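Local coordinates for protein CRISPR-associated endonuclease Cas9 (Campylobacter jejuni subsp. jejuni serotype O:2, PDB 5X2H) that is an RNA-guided endonuclease of bacterial antiviral defence, cutting the two strands of invading DNA with separate HNH and RuvC-like nuclease domains, at residues L11-I15 with D561-A566; V684-K690 with Y733-L739; F695-P699 with P711-V715; E623-S627 with K774-K778. All coordinates share one frame. Residues are numbered along the deposited sequence.

Contact 1. Residues L11-I15 with D561-A566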
loop_
_atom_site.group_PDB
_atom_site.type_symbol
_atom_site.label_atom_id
_atom_site.label_comp_id
_atom_site.label_asym_id
_atom_site.label_seq_id
_atom_site.Cartn_x
_atom_site.Cartn_y
_atom_site.Cartn_z
ATOM N N LEU A 11 -13.627 -1.722 31.061
ATOM C CA LEU A 11 -13.881 -1.987 29.651
ATOM C C LEU A 11 -12.760 -2.872 29.127
ATOM O O LEU A 11 -11.583 -2.516 29.238
ATOM C CB LEU A 11 -13.958 -0.690 28.845
ATOM C CG LEU A 11 -15.130 0.258 29.101
ATOM C CD1 LEU A 11 -14.978 1.525 28.276
ATOM C CD2 LEU A 11 -16.449 -0.431 28.789
ATOM N N ALA A 12 -13.117 -4.020 28.563
ATOM C CA ALA A 12 -12.142 -4.960 28.032
ATOM C C ALA A 12 -12.343 -5.116 26.533
ATOM O O ALA A 12 -13.479 -5.120 26.050
ATOM C CB ALA A 12 -12.250 -6.319 28.723
ATOM N N PHE A 13 -11.238 -5.248 25.801
ATOM C CA PHE A 13 -11.266 -5.297 24.344
ATOM C C PHE A 13 -10.409 -6.448 23.839
ATOM O O PHE A 13 -9.266 -6.614 24.273
ATOM C CB PHE A 13 -10.776 -3.981 23.735
ATOM C CG PHE A 13 -11.657 -2.805 24.041
ATOM C CD1 PHE A 13 -11.463 -2.060 25.193
ATOM C CD2 PHE A 13 -12.674 -2.439 23.175
ATOM C CE1 PHE A 13 -12.267 -0.976 25.477
ATOM C CE2 PHE A 13 -13.481 -1.354 23.452
ATOM C CZ PHE A 13 -13.276 -0.621 24.608
ATOM N N ASP A 14 -10.967 -7.230 22.922
ATOM C CA ASP A 14 -10.246 -8.273 22.194
ATOM C C ASP A 14 -10.091 -7.766 20.761
ATOM O O ASP A 14 -10.978 -7.942 19.925
ATOM C CB ASP A 14 -10.991 -9.609 22.250
ATOM C CG ASP A 14 -10.252 -10.723 21.530
ATOM O OD1 ASP A 14 -9.226 -11.197 22.060
ATOM O OD2 ASP A 14 -10.702 -11.132 20.436
ATOM N N ILE A 15 -8.958 -7.126 20.490
ATOM C CA ILE A 15 -8.727 -6.448 19.220
ATOM C C ILE A 15 -8.098 -7.441 18.250
ATOM O O ILE A 15 -6.914 -7.769 18.361
ATOM C CB ILE A 15 -7.840 -5.211 19.403
ATOM C CG1 ILE A 15 -8.482 -4.242 20.399
ATOM C CG2 ILE A 15 -7.583 -4.537 18.060
ATOM C CD1 ILE A 15 -7.628 -3.038 20.724
ATOM N N ASP A 561 -14.091 -13.811 24.857
ATOM C CA ASP A 561 -12.703 -13.463 25.132
ATOM C C ASP A 561 -12.610 -12.120 25.845
ATOM O O ASP A 561 -11.843 -11.973 26.801
ATOM C CB ASP A 561 -11.892 -13.444 23.836
ATOM C CG ASP A 561 -11.847 -14.799 23.156
ATOM O OD1 ASP A 561 -12.061 -15.819 23.844
ATOM O OD2 ASP A 561 -11.598 -14.845 21.934
ATOM N N ALA A 562 -13.396 -11.133 25.403
ATOM C CA ALA A 562 -13.407 -9.837 26.073
ATOM C C ALA A 562 -13.936 -9.958 27.495
ATOM O O ALA A 562 -13.478 -9.249 28.399
ATOM C CB ALA A 562 -14.238 -8.836 25.271
ATOM N N VAL A 563 -14.905 -10.851 27.714
ATOM C CA VAL A 563 -15.348 -11.132 29.076
ATOM C C VAL A 563 -14.203 -11.714 29.894
ATOM O O VAL A 563 -14.077 -11.433 31.092
ATOM C CB VAL A 563 -16.574 -12.068 29.055
ATOM C CG1 VAL A 563 -16.973 -12.467 30.467
ATOM C CG2 VAL A 563 -17.738 -11.396 28.350
ATOM N N ILE A 564 -13.341 -12.512 29.261
ATOM C CA ILE A 564 -12.173 -13.041 29.955
ATOM C C ILE A 564 -11.172 -11.929 30.243
ATOM O O ILE A 564 -10.576 -11.882 31.326
ATOM C CB ILE A 564 -11.536 -14.182 29.139
ATOM C CG1 ILE A 564 -12.441 -15.415 29.146
ATOM C CG2 ILE A 564 -10.155 -14.533 29.681
ATOM C CD1 ILE A 564 -11.868 -16.594 28.391
ATOM N N ILE A 565 -10.976 -11.014 29.288
ATOM C CA ILE A 565 -10.013 -9.930 29.481
ATOM C C ILE A 565 -10.408 -9.071 30.675
ATOM O O ILE A 565 -9.548 -8.576 31.415
ATOM C CB ILE A 565 -9.881 -9.079 28.202
ATOM C CG1 ILE A 565 -9.621 -9.953 26.975
ATOM C CG2 ILE A 565 -8.755 -8.070 28.344
ATOM C CD1 ILE A 565 -8.469 -10.899 27.136
ATOM N N ALA A 566 -11.712 -8.885 30.886
ATOM C CA ALA A 566 -12.181 -8.061 31.993
ATOM C C ALA A 566 -11.984 -8.734 33.345
ATOM O O ALA A 566 -11.918 -8.039 34.364
ATOM C CB ALA A 566 -13.657 -7.709 31.799
#
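The methyl group of Ala12 lies against helix 557-566, its CB 3.2 Å from Ala562 O, 3.4 Å from Ala566 N and 3.7 Å from both Ile565 CB and Ala566 CB. The small side chains of Ala12, Ala562 and Ala566 fit the close approach of the axes, 6.7 Å at 133°, and CA atoms of Ala12 and Ala566 are 5.0 Å apart. No hydrogen bond crosses the contact, and Ile565 supplies the bulkier apolar surface. Leu11 and Phe13 alternate to the other side of the sheet, packing against helix 456-476. This is the RNase H-like core of RuvC, assembled from distant parts of the chain. Asp14, the predicted catalytic and magnesium-binding residue, points toward the helix, where Asp14 OD2 lies 4.1 Å from Asp561 OD2. A salt bridge from Arg542 offsets the charge of Asp561, while the close carboxylates of Asp14 and Glu485, with His558 nearby, are consistent with the predicted magnesium site.

Contact 2. Residues V684-K690 with Y733-L739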
loop_
_atom_site.group_PDB
_atom_site.type_symbol
_atom_site.label_atom_id
_atom_site.label_comp_id
_atom_site.label_asym_id
_atom_site.label_seq_id
_atom_site.Cartn_x
_atom_site.Cartn_y
_atom_site.Cartn_z
ATOM N N VAL A 684 -26.941 -1.167 -4.533
ATOM C CA VAL A 684 -28.144 -1.543 -5.267
ATOM C C VAL A 684 -29.306 -0.726 -4.718
ATOM O O VAL A 684 -29.470 -0.610 -3.499
ATOM C CB VAL A 684 -28.435 -3.056 -5.180
ATOM C CG1 VAL A 684 -28.520 -3.517 -3.734
ATOM C CG2 VAL A 684 -29.714 -3.396 -5.920
ATOM N N ASP A 685 -30.093 -0.138 -5.613
ATOM C CA ASP A 685 -31.220 0.699 -5.229
ATOM C C ASP A 685 -32.505 -0.108 -5.358
ATOM O O ASP A 685 -32.800 -0.649 -6.429
ATOM C CB ASP A 685 -31.278 1.963 -6.084
ATOM C CG ASP A 685 -30.138 2.921 -5.782
ATOM O OD1 ASP A 685 -29.364 2.648 -4.835
ATOM O OD2 ASP A 685 -30.016 3.943 -6.490
ATOM N N ILE A 686 -33.260 -0.186 -4.266
ATOM C CA ILE A 686 -34.473 -0.991 -4.194
ATOM C C ILE A 686 -35.671 -0.089 -4.441
ATOM O O ILE A 686 -35.819 0.955 -3.794
ATOM C CB ILE A 686 -34.589 -1.702 -2.836
ATOM C CG1 ILE A 686 -33.409 -2.656 -2.642
ATOM C CG2 ILE A 686 -35.919 -2.439 -2.722
ATOM C CD1 ILE A 686 -33.208 -3.622 -3.794
ATOM N N PHE A 687 -36.518 -0.484 -5.384
ATOM C CA PHE A 687 -37.753 0.214 -5.693
ATOM C C PHE A 687 -38.937 -0.689 -5.379
ATOM O O PHE A 687 -38.797 -1.898 -5.174
ATOM C CB PHE A 687 -37.800 0.646 -7.163
ATOM C CG PHE A 687 -36.859 1.762 -7.502
ATOM C CD1 PHE A 687 -35.503 1.523 -7.656
ATOM C CD2 PHE A 687 -37.334 3.050 -7.684
ATOM C CE1 PHE A 687 -34.635 2.547 -7.972
ATOM C CE2 PHE A 687 -36.470 4.080 -8.006
ATOM C CZ PHE A 687 -35.120 3.827 -8.150
ATOM N N LYS A 688 -40.120 -0.083 -5.353
ATOM C CA LYS A 688 -41.356 -0.798 -5.068
ATOM C C LYS A 688 -42.442 -0.240 -5.970
ATOM O O LYS A 688 -42.684 0.970 -5.974
ATOM C CB LYS A 688 -41.744 -0.653 -3.593
ATOM C CG LYS A 688 -42.969 -1.440 -3.161
ATOM C CD LYS A 688 -43.071 -1.455 -1.639
ATOM C CE LYS A 688 -44.349 -2.114 -1.165
ATOM N NZ LYS A 688 -45.536 -1.281 -1.491
ATOM N N HIS A 689 -43.080 -1.113 -6.745
ATOM C CA HIS A 689 -44.198 -0.685 -7.570
ATOM C C HIS A 689 -45.336 -0.203 -6.679
ATOM O O HIS A 689 -45.722 -0.881 -5.724
ATOM C CB HIS A 689 -44.664 -1.830 -8.466
ATOM C CG HIS A 689 -45.638 -1.412 -9.522
ATOM N ND1 HIS A 689 -46.956 -1.114 -9.245
ATOM C CD2 HIS A 689 -45.488 -1.241 -10.856
ATOM C CE1 HIS A 689 -47.573 -0.778 -10.362
ATOM N NE2 HIS A 689 -46.705 -0.847 -11.355
ATOM N N LYS A 690 -45.874 0.978 -6.998
ATOM C CA LYS A 690 -46.829 1.631 -6.110
ATOM C C LYS A 690 -48.141 0.870 -5.975
ATOM O O LYS A 690 -48.847 1.060 -4.979
ATOM C CB LYS A 690 -47.118 3.053 -6.595
ATOM C CG LYS A 690 -45.919 3.985 -6.567
ATOM C CD LYS A 690 -46.362 5.428 -6.376
ATOM C CE LYS A 690 -45.183 6.384 -6.417
ATOM N NZ LYS A 690 -44.640 6.521 -7.793
ATOM N N TYR A 733 -42.956 3.590 -9.884
ATOM C CA TYR A 733 -42.111 2.974 -8.874
ATOM C C TYR A 733 -41.567 4.045 -7.941
ATOM O O TYR A 733 -41.158 5.122 -8.387
ATOM C CB TYR A 733 -40.952 2.207 -9.519
ATOM C CG TYR A 733 -41.382 1.201 -10.563
ATOM C CD1 TYR A 733 -41.598 1.588 -11.881
ATOM C CD2 TYR A 733 -41.564 -0.137 -10.234
ATOM C CE1 TYR A 733 -41.989 0.672 -12.840
ATOM C CE2 TYR A 733 -41.952 -1.060 -11.188
ATOM C CZ TYR A 733 -42.166 -0.651 -12.487
ATOM O OH TYR A 733 -42.553 -1.567 -13.436
ATOM N N GLU A 734 -41.560 3.746 -6.646
ATOM C CA GLU A 734 -41.029 4.652 -5.638
ATOM C C GLU A 734 -39.745 4.076 -5.062
ATOM O O GLU A 734 -39.681 2.885 -4.736
ATOM C CB GLU A 734 -42.046 4.907 -4.522
ATOM C CG GLU A 734 -42.672 3.655 -3.929
ATOM C CD GLU A 734 -43.496 3.952 -2.688
ATOM O OE1 GLU A 734 -42.964 3.789 -1.568
ATOM O OE2 GLU A 734 -44.667 4.362 -2.831
ATOM N N PHE A 735 -38.726 4.922 -4.954
ATOM C CA PHE A 735 -37.470 4.524 -4.337
ATOM C C PHE A 735 -37.689 4.206 -2.864
ATOM O O PHE A 735 -38.306 4.987 -2.134
ATOM C CB PHE A 735 -36.437 5.638 -4.500
ATOM C CG PHE A 735 -35.169 5.417 -3.726
ATOM C CD1 PHE A 735 -34.222 4.507 -4.165
ATOM C CD2 PHE A 735 -34.912 6.141 -2.572
ATOM C CE1 PHE A 735 -33.048 4.312 -3.459
ATOM C CE2 PHE A 735 -33.743 5.947 -1.860
ATOM C CZ PHE A 735 -32.808 5.038 -2.306
ATOM N N CYS A 736 -37.185 3.052 -2.429
ATOM C CA CYS A 736 -37.290 2.633 -1.035
ATOM C C CYS A 736 -36.028 2.965 -0.247
ATOM O O CYS A 736 -36.084 3.711 0.736
ATOM C CB CYS A 736 -37.585 1.130 -0.959
ATOM S SG CYS A 736 -39.067 0.637 -1.846
ATOM N N PHE A 737 -34.888 2.419 -0.664
ATOM C CA PHE A 737 -33.620 2.625 0.025
ATOM C C PHE A 737 -32.501 2.091 -0.858
ATOM O O PHE A 737 -32.738 1.376 -1.837
ATOM C CB PHE A 737 -33.601 1.944 1.396
ATOM C CG PHE A 737 -34.222 0.575 1.404
ATOM C CD1 PHE A 737 -33.524 -0.522 0.936
ATOM C CD2 PHE A 737 -35.506 0.388 1.888
ATOM C CE1 PHE A 737 -34.094 -1.780 0.947
ATOM C CE2 PHE A 737 -36.081 -0.865 1.902
ATOM C CZ PHE A 737 -35.375 -1.951 1.432
ATOM N N SER A 738 -31.273 2.457 -0.501
ATOM C CA SER A 738 -30.073 1.962 -1.157
ATOM C C SER A 738 -29.389 0.959 -0.242
ATOM O O SER A 738 -29.246 1.208 0.961
ATOM C CB SER A 738 -29.115 3.106 -1.496
ATOM O OG SER A 738 -29.718 4.024 -2.391
ATOM N N LEU A 739 -28.971 -0.169 -0.807
ATOM C CA LEU A 739 -28.274 -1.201 -0.058
ATOM C C LEU A 739 -26.813 -1.255 -0.479
ATOM O O LEU A 739 -26.491 -1.163 -1.668
ATOM C CB LEU A 739 -28.921 -2.572 -0.264
ATOM C CG LEU A 739 -30.374 -2.715 0.184
ATOM C CD1 LEU A 739 -30.843 -4.147 0.002
ATOM C CD2 LEU A 739 -30.532 -2.262 1.634
#
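Strands 683-689 and 733-740 pair here as antiparallel neighbours in a three-stranded sheet, strand 733-740 at one edge and 695-700 at the other. Val684 and Leu739 form a hydrogen-bonded pair, with Val684 N to Leu739 O at 2.9 Å and Leu739 N to Val684 O at 2.8 Å. The ladder continues from Ile686 N to Phe737 O (2.9 Å), then shifts by one residue: Ile686 O accepts from Cys736 N (2.9 Å), so Cys736 and Phe737 both face Ile686, a classic beta bulge. Cys736 takes up the extra residue, its compact side chain setting SG 3.4 Å from Lys688 CB. Beyond the bulge the backbones bond reciprocally, Lys688 N to Glu734 O and Glu734 N to Lys688 O, both 3.1 Å. Val684, Ile686 and Leu739 supply branched apolar groups on one face, where Phe811 packs on Ile686 and Leu739. On the other, the edge of Phe735 meets the face of Phe687, and the edge of His689 the face of Tyr733. There Ser738 OG donates to Asp685 OD1 at 2.8 Å, while Asp685 also forms salt bridges with Arg683 and Arg830.

Contact 3. Residues F695-P699 with P711-V715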
loop_
_atom_site.group_PDB
_atom_site.type_symbol
_atom_site.label_atom_id
_atom_site.label_comp_id
_atom_site.label_asym_id
_atom_site.label_seq_id
_atom_site.Cartn_x
_atom_site.Cartn_y
_atom_site.Cartn_z
ATOM N N PHE A 695 -41.082 -5.696 -5.572
ATOM C CA PHE A 695 -39.811 -5.001 -5.428
ATOM C C PHE A 695 -38.954 -5.168 -6.676
ATOM O O PHE A 695 -39.054 -6.165 -7.398
ATOM C CB PHE A 695 -39.053 -5.502 -4.196
ATOM C CG PHE A 695 -39.733 -5.166 -2.900
ATOM C CD1 PHE A 695 -39.540 -3.931 -2.302
ATOM C CD2 PHE A 695 -40.590 -6.076 -2.293
ATOM C CE1 PHE A 695 -40.174 -3.612 -1.114
ATOM C CE2 PHE A 695 -41.226 -5.765 -1.106
ATOM C CZ PHE A 695 -41.019 -4.530 -0.513
ATOM N N TYR A 696 -38.114 -4.163 -6.925
ATOM C CA TYR A 696 -37.257 -4.113 -8.100
ATOM C C TYR A 696 -35.920 -3.502 -7.708
ATOM O O TYR A 696 -35.848 -2.640 -6.826
ATOM C CB TYR A 696 -37.920 -3.316 -9.232
ATOM C CG TYR A 696 -39.225 -3.925 -9.701
ATOM C CD1 TYR A 696 -40.437 -3.558 -9.124
ATOM C CD2 TYR A 696 -39.245 -4.884 -10.704
ATOM C CE1 TYR A 696 -41.634 -4.123 -9.544
ATOM C CE2 TYR A 696 -40.438 -5.456 -11.132
ATOM C CZ TYR A 696 -41.629 -5.070 -10.548
ATOM O OH TYR A 696 -42.815 -5.634 -10.967
ATOM N N ALA A 697 -34.853 -3.961 -8.367
ATOM C CA ALA A 697 -33.498 -3.605 -7.975
ATOM C C ALA A 697 -32.719 -3.048 -9.156
ATOM O O ALA A 697 -32.753 -3.608 -10.256
ATOM C CB ALA A 697 -32.751 -4.807 -7.395
ATOM N N VAL A 698 -32.006 -1.954 -8.911
ATOM C CA VAL A 698 -31.128 -1.320 -9.885
ATOM C C VAL A 698 -29.688 -1.537 -9.411
ATOM O O VAL A 698 -29.293 -0.985 -8.374
ATOM C CB VAL A 698 -31.439 0.172 -10.047
ATOM C CG1 VAL A 698 -30.453 0.821 -11.013
ATOM C CG2 VAL A 698 -32.869 0.366 -10.527
ATOM N N PRO A 699 -28.886 -2.329 -10.119
ATOM C CA PRO A 699 -27.500 -2.545 -9.687
ATOM C C PRO A 699 -26.618 -1.376 -10.092
ATOM O O PRO A 699 -26.745 -0.826 -11.190
ATOM C CB PRO A 699 -27.103 -3.832 -10.421
ATOM C CG PRO A 699 -27.923 -3.795 -11.679
ATOM C CD PRO A 699 -29.204 -3.052 -11.361
ATOM N N PRO A 711 -27.767 4.876 -12.814
ATOM C CA PRO A 711 -28.667 4.010 -13.589
ATOM C C PRO A 711 -30.086 4.075 -13.044
ATOM O O PRO A 711 -30.306 4.323 -11.856
ATOM C CB PRO A 711 -28.059 2.611 -13.418
ATOM C CG PRO A 711 -26.644 2.850 -12.951
ATOM C CD PRO A 711 -26.687 4.120 -12.162
ATOM N N ASN A 712 -31.059 3.859 -13.935
ATOM C CA ASN A 712 -32.459 3.986 -13.549
ATOM C C ASN A 712 -33.324 2.850 -14.092
ATOM O O ASN A 712 -34.547 3.007 -14.195
ATOM C CB ASN A 712 -33.022 5.334 -14.017
ATOM C CG ASN A 712 -34.239 5.765 -13.221
ATOM O OD1 ASN A 712 -34.332 5.508 -12.022
ATOM N ND2 ASN A 712 -35.187 6.415 -13.891
ATOM N N LYS A 713 -32.733 1.712 -14.439
ATOM C CA LYS A 713 -33.475 0.578 -14.970
ATOM C C LYS A 713 -33.273 -0.624 -14.062
ATOM O O LYS A 713 -32.134 -0.986 -13.749
ATOM C CB LYS A 713 -33.043 0.253 -16.400
ATOM C CG LYS A 713 -33.480 1.295 -17.417
ATOM C CD LYS A 713 -33.198 0.837 -18.836
ATOM C CE LYS A 713 -33.767 1.812 -19.857
ATOM N NZ LYS A 713 -33.570 1.325 -21.253
ATOM N N ALA A 714 -34.379 -1.232 -13.640
ATOM C CA ALA A 714 -34.329 -2.399 -12.773
ATOM C C ALA A 714 -34.183 -3.672 -13.595
ATOM O O ALA A 714 -34.699 -3.780 -14.711
ATOM C CB ALA A 714 -35.584 -2.481 -11.903
ATOM N N VAL A 715 -33.481 -4.648 -13.019
ATOM C CA VAL A 715 -33.200 -5.892 -13.722
ATOM C C VAL A 715 -34.482 -6.691 -13.910
ATOM O O VAL A 715 -35.314 -6.800 -12.998
ATOM C CB VAL A 715 -32.148 -6.714 -12.958
ATOM C CG1 VAL A 715 -31.860 -8.024 -13.689
ATOM C CG2 VAL A 715 -30.869 -5.904 -12.781
HETATM O O HOH W 1 -35.539 -6.008 -10.428
#
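Pro711 begins the contact by placing its ring beside Val698, with Pro711 CB 3.8 Å from Val698 CG1; the rigid ring offers an apolar surface, and Pro711 O lies 3.6 Å from the same methyl. Asn712 points away, and its amide serves other partners: OD1 accepts from Arg830 and ND2 donates to the Met729 carbonyl. The CA-to-CB bond of Lys713 also points away, so its part is played by the backbone, with Lys713 O 3.6 Å from Val698 CG2. Strand 713-714 pairs with 727-728 in a separate two-stranded antiparallel sheet, which here meets the edge strand 695-700 of the three-stranded sheet. At Ala714 a small side chain lets the backbones come close: its CA is 4.4 Å from Val698 CA and 3.2 Å from Ala697 O in a CA-H...O contact, while Ala714 CB touches Tyr696 CB at 3.6 Å. Val715 N then donates to Ala697 O (3.0 Å), the one direct hydrogen bond between the segments. A water adds a second link, accepting from Ala697 N at 3.0 Å and donating to Val715 O at 2.7 Å. Val715 CG2 packs at 3.6 Å on Pro699 CD, with Phe763 touching both residues.

Contact 4. Residues E623-S627 with K774-K778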
loop_
_atom_site.group_PDB
_atom_site.type_symbol
_atom_site.label_atom_id
_atom_site.label_comp_id
_atom_site.label_asym_id
_atom_site.label_seq_id
_atom_site.Cartn_x
_atom_site.Cartn_y
_atom_site.Cartn_z
ATOM N N GLU A 623 -27.550 -12.224 23.998
ATOM C CA GLU A 623 -28.220 -10.966 23.701
ATOM C C GLU A 623 -27.464 -10.120 22.685
ATOM O O GLU A 623 -28.014 -9.127 22.195
ATOM C CB GLU A 623 -28.419 -10.163 24.990
ATOM C CG GLU A 623 -29.184 -10.919 26.065
ATOM C CD GLU A 623 -29.160 -10.211 27.404
ATOM O OE1 GLU A 623 -28.809 -9.012 27.435
ATOM O OE2 GLU A 623 -29.487 -10.853 28.425
ATOM N N ILE A 624 -26.228 -10.494 22.355
ATOM C CA ILE A 624 -25.418 -9.714 21.429
ATOM C C ILE A 624 -26.021 -9.770 20.035
ATOM O O ILE A 624 -26.434 -10.835 19.556
ATOM C CB ILE A 624 -23.974 -10.241 21.413
ATOM C CG1 ILE A 624 -23.342 -10.134 22.798
ATOM C CG2 ILE A 624 -23.137 -9.501 20.376
ATOM C CD1 ILE A 624 -22.029 -10.853 22.892
ATOM N N PHE A 625 -26.073 -8.620 19.373
ATOM C CA PHE A 625 -26.305 -8.557 17.936
ATOM C C PHE A 625 -25.012 -8.069 17.296
ATOM O O PHE A 625 -24.609 -6.917 17.498
ATOM C CB PHE A 625 -27.479 -7.649 17.586
ATOM C CG PHE A 625 -27.924 -7.777 16.160
ATOM C CD1 PHE A 625 -28.787 -8.795 15.779
ATOM C CD2 PHE A 625 -27.464 -6.898 15.195
ATOM C CE1 PHE A 625 -29.193 -8.923 14.463
ATOM C CE2 PHE A 625 -27.866 -7.021 13.878
ATOM C CZ PHE A 625 -28.732 -8.034 13.511
ATOM N N VAL A 626 -24.359 -8.954 16.541
ATOM C CA VAL A 626 -23.056 -8.642 15.967
ATOM C C VAL A 626 -23.181 -7.464 15.014
ATOM O O VAL A 626 -24.030 -7.457 14.112
ATOM C CB VAL A 626 -22.481 -9.881 15.267
ATOM C CG1 VAL A 626 -21.119 -9.571 14.673
ATOM C CG2 VAL A 626 -22.395 -11.042 16.247
ATOM N N SER A 627 -22.329 -6.461 15.206
ATOM C CA SER A 627 -22.376 -5.228 14.433
ATOM C C SER A 627 -21.395 -5.294 13.271
ATOM O O SER A 627 -20.218 -5.617 13.461
ATOM C CB SER A 627 -22.055 -4.019 15.315
ATOM O OG SER A 627 -21.987 -2.831 14.543
ATOM N N LYS A 774 -26.571 -14.542 8.505
ATOM C CA LYS A 774 -26.976 -14.324 9.885
ATOM C C LYS A 774 -25.897 -13.538 10.618
ATOM O O LYS A 774 -24.704 -13.741 10.385
ATOM C CB LYS A 774 -27.234 -15.663 10.577
ATOM C CG LYS A 774 -27.831 -15.561 11.973
ATOM C CD LYS A 774 -28.440 -16.892 12.391
ATOM C CE LYS A 774 -28.992 -16.852 13.806
ATOM N NZ LYS A 774 -27.918 -16.989 14.824
ATOM N N HIS A 775 -26.327 -12.647 11.517
ATOM C CA HIS A 775 -25.410 -11.677 12.113
ATOM C C HIS A 775 -24.233 -12.365 12.797
ATOM O O HIS A 775 -23.074 -11.994 12.582
ATOM C CB HIS A 775 -26.161 -10.773 13.096
ATOM C CG HIS A 775 -26.548 -11.450 14.373
ATOM N ND1 HIS A 775 -27.664 -12.250 14.484
ATOM C CD2 HIS A 775 -25.961 -11.454 15.594
ATOM C CE1 HIS A 775 -27.751 -12.715 15.718
ATOM N NE2 HIS A 775 -26.731 -12.245 16.413
ATOM N N ASP A 776 -24.509 -13.383 13.612
ATOM C CA ASP A 776 -23.466 -14.062 14.366
ATOM C C ASP A 776 -22.889 -15.265 13.636
ATOM O O ASP A 776 -21.904 -15.840 14.112
ATOM C CB ASP A 776 -24.003 -14.503 15.735
ATOM C CG ASP A 776 -25.255 -15.355 15.629
ATOM O OD1 ASP A 776 -25.703 -15.627 14.496
ATOM O OD2 ASP A 776 -25.795 -15.753 16.680
ATOM N N ASN A 777 -23.474 -15.652 12.501
ATOM C CA ASN A 777 -23.053 -16.838 11.754
ATOM C C ASN A 777 -23.053 -18.081 12.645
ATOM O O ASN A 777 -22.214 -18.972 12.505
ATOM C CB ASN A 777 -21.683 -16.626 11.105
ATOM C CG ASN A 777 -21.413 -17.611 9.986
ATOM O OD1 ASN A 777 -22.021 -17.532 8.919
ATOM N ND2 ASN A 777 -20.500 -18.546 10.224
ATOM N N LYS A 778 -24.007 -18.139 13.571
ATOM C CA LYS A 778 -24.112 -19.237 14.522
ATOM C C LYS A 778 -25.207 -20.189 14.058
ATOM O O LYS A 778 -26.366 -19.788 13.910
ATOM C CB LYS A 778 -24.408 -18.713 15.927
ATOM C CG LYS A 778 -24.259 -19.748 17.024
ATOM C CD LYS A 778 -24.585 -19.144 18.382
ATOM C CE LYS A 778 -24.380 -20.146 19.509
ATOM N NZ LYS A 778 -24.803 -19.579 20.821
#
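An imidazole stacked on a phenyl ring joins two loops that lie 147 residues apart in the chain. The rings of Phe625 and His775 form an offset stack, centroids 4.4 Å apart and planes at 18°, and His775 CB adds a CH-pi contact, 4.0 Å from the centroid of the Phe625 ring. Histidine suits this place because its flat ring can stack while His775 NE2 makes a weak hydrogen bond to Ile624 O (3.5 Å). At the ring edge, His775 CD2 packs closely on the backbone, 3.1 Å from Val626 N. Val626 gives the seam a compact branched surface, its CG2 lying 3.6 Å from His775 CD2 and 3.9 Å from Asp776 CB. Tyr759 of strand 756-764 touches the side chains of both Phe625 and His775. Behind His775 the loop is braced from within. Asp776 OD1 forms a salt bridge with Lys774 NZ at 2.6 Å and accepts from Lys778 N at 3.2 Å, closing an Asx turn; Asn777, at phi/psi 54/35°, adopts the left-handed conformation that asparagine tolerates well. The contact joins a loop of the third RuvC segment to one of the C-terminal PAM-interacting (PI) domain of Cas9, and so lies at their interface.

In the fold
Contacts 2 and 3 form one continuous unit, their centres 8 Å apart: strand 683-689 lies between 733-740 and 695-700, with Phe687 N 2.7 Å from Tyr696 O and Asp685 O 2.9 Å from Val698 N, both probable hydrogen bonds. Tyr733 and Tyr696 meet edge-to-face across this join, and Arg830 reaches both contacts. Along the chain, contact 3 nests inside the loop closed by contact 2, and both lie inside that closed by contact 4. Contact 1 holds the predicted RuvC catalytic Asp14. The centres of contacts 1 and 4 are about 17 Å apart, and Val626 is about 7 Å from predicted metal ligand His558, side chain to side chain. Contact 2 is centred about 41 Å from the centre of contact 1.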